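Local structure of long form salivary protein D7L1 (Aedes aegypti, 3DXL) at residues P115-K118 / A119-T123. The protein binds and sequesters host biogenic amines and leukotrienes during blood feeding, holding lipids in an N-terminal pocket and amines in a C-terminal one. Numbering follows the deposited sequence.
Sequences PVHK and AHKDT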
ATOM      1  N   PRO A 115     -13.412   4.300 -21.814  1.00 12.93           N
ATOM      2  CA  PRO A 115     -12.970   4.094 -23.211  1.00 13.00           C
ATOM      3  C   PRO A 115     -11.451   3.973 -23.364  1.00 13.05           C
ATOM      4  O   PRO A 115     -10.970   3.204 -24.210  1.00 13.67           O
ATOM      5  CB  PRO A 115     -13.476   5.353 -23.932  1.00 13.53           C
ATOM      6  CG  PRO A 115     -14.642   5.798 -23.107  1.00 13.61           C
ATOM      7  CD  PRO A 115     -14.185   5.544 -21.678  1.00 12.54           C
ATOM      8  N   VAL A 116     -10.708   4.713 -22.539  1.00 13.08           N
ATOM      9  CA  VAL A 116      -9.254   4.660 -22.552  1.00 13.30           C
ATOM     10  C   VAL A 116      -8.772   3.324 -22.002  1.00 12.67           C
ATOM     11  O   VAL A 116      -7.886   2.698 -22.568  1.00 12.65           O
ATOM     12  CB  VAL A 116      -8.626   5.829 -21.751  1.00 13.60           C
ATOM     13  CG1 VAL A 116      -7.104   5.710 -21.712  1.00 14.13           C
ATOM     14  CG2 VAL A 116      -9.053   7.173 -22.343  1.00 14.84           C
ATOM     15  N   HIS A 117      -9.386   2.878 -20.907  1.00 12.72           N
ATOM     16  CA  HIS A 117      -9.065   1.581 -20.340  1.00 12.58           C
ATOM     17  C   HIS A 117      -9.169   0.488 -21.414  1.00 12.71           C
ATOM     18  O   HIS A 117      -8.264  -0.321 -21.582  1.00 13.56           O
ATOM     19  CB  HIS A 117     -10.000   1.278 -19.167  1.00 12.02           C
ATOM     20  CG  HIS A 117      -9.771  -0.059 -18.547  1.00 12.72           C
ATOM     21  ND1 HIS A 117      -8.663  -0.342 -17.776  1.00 14.55           N
ATOM     22  CD2 HIS A 117     -10.504  -1.195 -18.586  1.00 13.57           C
ATOM     23  CE1 HIS A 117      -8.729  -1.597 -17.366  1.00 15.29           C
ATOM     24  NE2 HIS A 117      -9.836  -2.135 -17.842  1.00 14.74           N
ATOM     25  N   LYS A 118     -10.281   0.481 -22.142  1.00 12.99           N
ATOM     26  CA  LYS A 118     -10.518  -0.560 -23.133  1.00 13.70           C
ATOM     27  C   LYS A 118      -9.636  -0.413 -24.379  1.00 13.50           C
ATOM     28  O   LYS A 118      -9.108  -1.410 -24.874  1.00 14.57           O
ATOM     29  CB  LYS A 118     -11.997  -0.635 -23.496  1.00 13.98           C
ATOM     30  CG  LYS A 118     -12.900  -1.028 -22.323  1.00 15.53           C
ATOM     31  CD  LYS A 118     -14.268  -1.519 -22.789  1.00 18.20           C
ATOM     32  CE  LYS A 118     -15.037  -0.426 -23.496  1.00 18.95           C
ATOM     33  NZ  LYS A 118     -16.424  -0.855 -23.791  1.00 18.86           N
ATOM     34  N   ALA A 119      -9.433   0.828 -24.819  1.00 13.21           N
ATOM     35  CA  ALA A 119      -8.651   1.096 -26.034  1.00 13.38           C
ATOM     36  C   ALA A 119      -7.159   0.895 -25.797  1.00 13.32           C
ATOM     37  O   ALA A 119      -6.398   0.720 -26.748  1.00 13.57           O
ATOM     38  CB  ALA A 119      -8.907   2.489 -26.519  1.00 13.60           C
ATOM     39  N   HIS A 120      -6.742   0.936 -24.530  1.00 12.58           N
ATOM     40  CA  HIS A 120      -5.328   0.822 -24.172  1.00 12.90           C
ATOM     41  C   HIS A 120      -5.110  -0.192 -23.067  1.00 12.82           C
ATOM     42  O   HIS A 120      -4.178  -0.054 -22.276  1.00 12.63           O
ATOM     43  CB  HIS A 120      -4.769   2.195 -23.804  1.00 12.77           C
ATOM     44  CG  HIS A 120      -4.915   3.189 -24.914  1.00 12.64           C
ATOM     45  ND1 HIS A 120      -3.987   3.316 -25.925  1.00 13.32           N
ATOM     46  CD2 HIS A 120      -5.905   4.070 -25.194  1.00 12.74           C
ATOM     47  CE1 HIS A 120      -4.407   4.228 -26.788  1.00 13.62           C
ATOM     48  NE2 HIS A 120      -5.567   4.699 -26.369  1.00 12.71           N
ATOM     49  N   LYS A 121      -5.941  -1.233 -23.046  1.00 13.09           N
ATOM     50  CA  LYS A 121      -5.910  -2.208 -21.959  1.00 13.90           C
ATOM     51  C   LYS A 121      -4.546  -2.854 -21.799  1.00 13.90           C
ATOM     52  O   LYS A 121      -3.977  -2.810 -20.712  1.00 13.60           O
ATOM     53  CB  LYS A 121      -6.992  -3.276 -22.132  1.00 14.70           C
ATOM     54  CG  LYS A 121      -7.133  -4.175 -20.899  1.00 17.36           C
ATOM     55  CD  LYS A 121      -8.375  -5.048 -20.945  1.00 21.24           C
ATOM     56  CE  LYS A 121      -9.606  -4.289 -20.485  1.00 22.18           C
ATOM     57  NZ  LYS A 121     -10.628  -5.211 -19.918  1.00 27.19           N
ATOM     58  N   ASP A 122      -4.011  -3.446 -22.861  1.00 14.11           N
ATOM     59  CA  ASP A 122      -2.717  -4.114 -22.780  1.00 14.31           C
ATOM     60  C   ASP A 122      -1.575  -3.160 -22.462  1.00 13.36           C
ATOM     61  O   ASP A 122      -0.680  -3.501 -21.696  1.00 13.14           O
ATOM     62  CB  ASP A 122      -2.429  -4.887 -24.066  1.00 15.80           C
ATOM     63  CG  ASP A 122      -3.134  -6.221 -24.106  1.00 19.76           C
ATOM     64  OD1 ASP A 122      -3.251  -6.881 -23.050  1.00 22.13           O
ATOM     65  OD2 ASP A 122      -3.554  -6.625 -25.206  1.00 23.95           O
ATOM     66  N   THR A 123      -1.603  -1.966 -23.044  1.00 12.33           N
ATOM     67  CA  THR A 123      -0.569  -0.983 -22.796  1.00 12.13           C
ATOM     68  C   THR A 123      -0.533  -0.638 -21.307  1.00 11.99           C
ATOM     69  O   THR A 123       0.533  -0.662 -20.667  1.00 11.57           O
ATOM     70  CB  THR A 123      -0.824   0.290 -23.620  1.00 12.40           C
ATOM     71  OG1 THR A 123      -0.902  -0.056 -25.009  1.00 13.87           O
ATOM     72  CG2 THR A 123       0.281   1.315 -23.408  1.00 12.53           C
TER
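H117 and K121 meet four residues apart at a helix-to-helix junction, a local contact where helix 106-119 ends and helix 121-127 sets off in a new direction. Two backbone bonds close the last turn of the first helix, A119 N giving its hydrogen to P115 O and H120 N to V116 O, each at 2.9 Å. The second is noticeably bent, with an N-H...O angle of 131°. The helical pattern stops there. H120 leaves helical geometry, and although K121 N still lies 2.9 Å from H117 O, the angle is too poor for a hydrogen bond. H120 is thus both the breaking point and the N-cap residue of the next helix. Its imidazole turns an edge to V116 O, which lies near the ring plane, 3.6 Å from CD2, while V116 CG1 touches the same CD2 at 4.0 Å. Valine, compact and apolar, suits this buried side of the turn.

The side chains of H117 and K121 cross obliquely. With CG anti to the backbone N (chi1 -171°) and a bend at chi3, the lysine brings CE alongside the imidazole, 3.4 Å from H117 NE2, while NZ goes on to W37 O. H117 NE2 hydrogen-bonds to that same carbonyl, which so receives two side-chain donors, one from each side of the break. Histidine offers a ring N-H at short reach; lysine has the length to bring its ammonium there. W37 itself binds leukotriene E4, consistent with a second-shell place for this pair beside the lipid pocket. On another side of the junction, V116 packs on Y92 and V96 while H120 touches A95 and T123 meets Y92, seating the turn against helix 86-97.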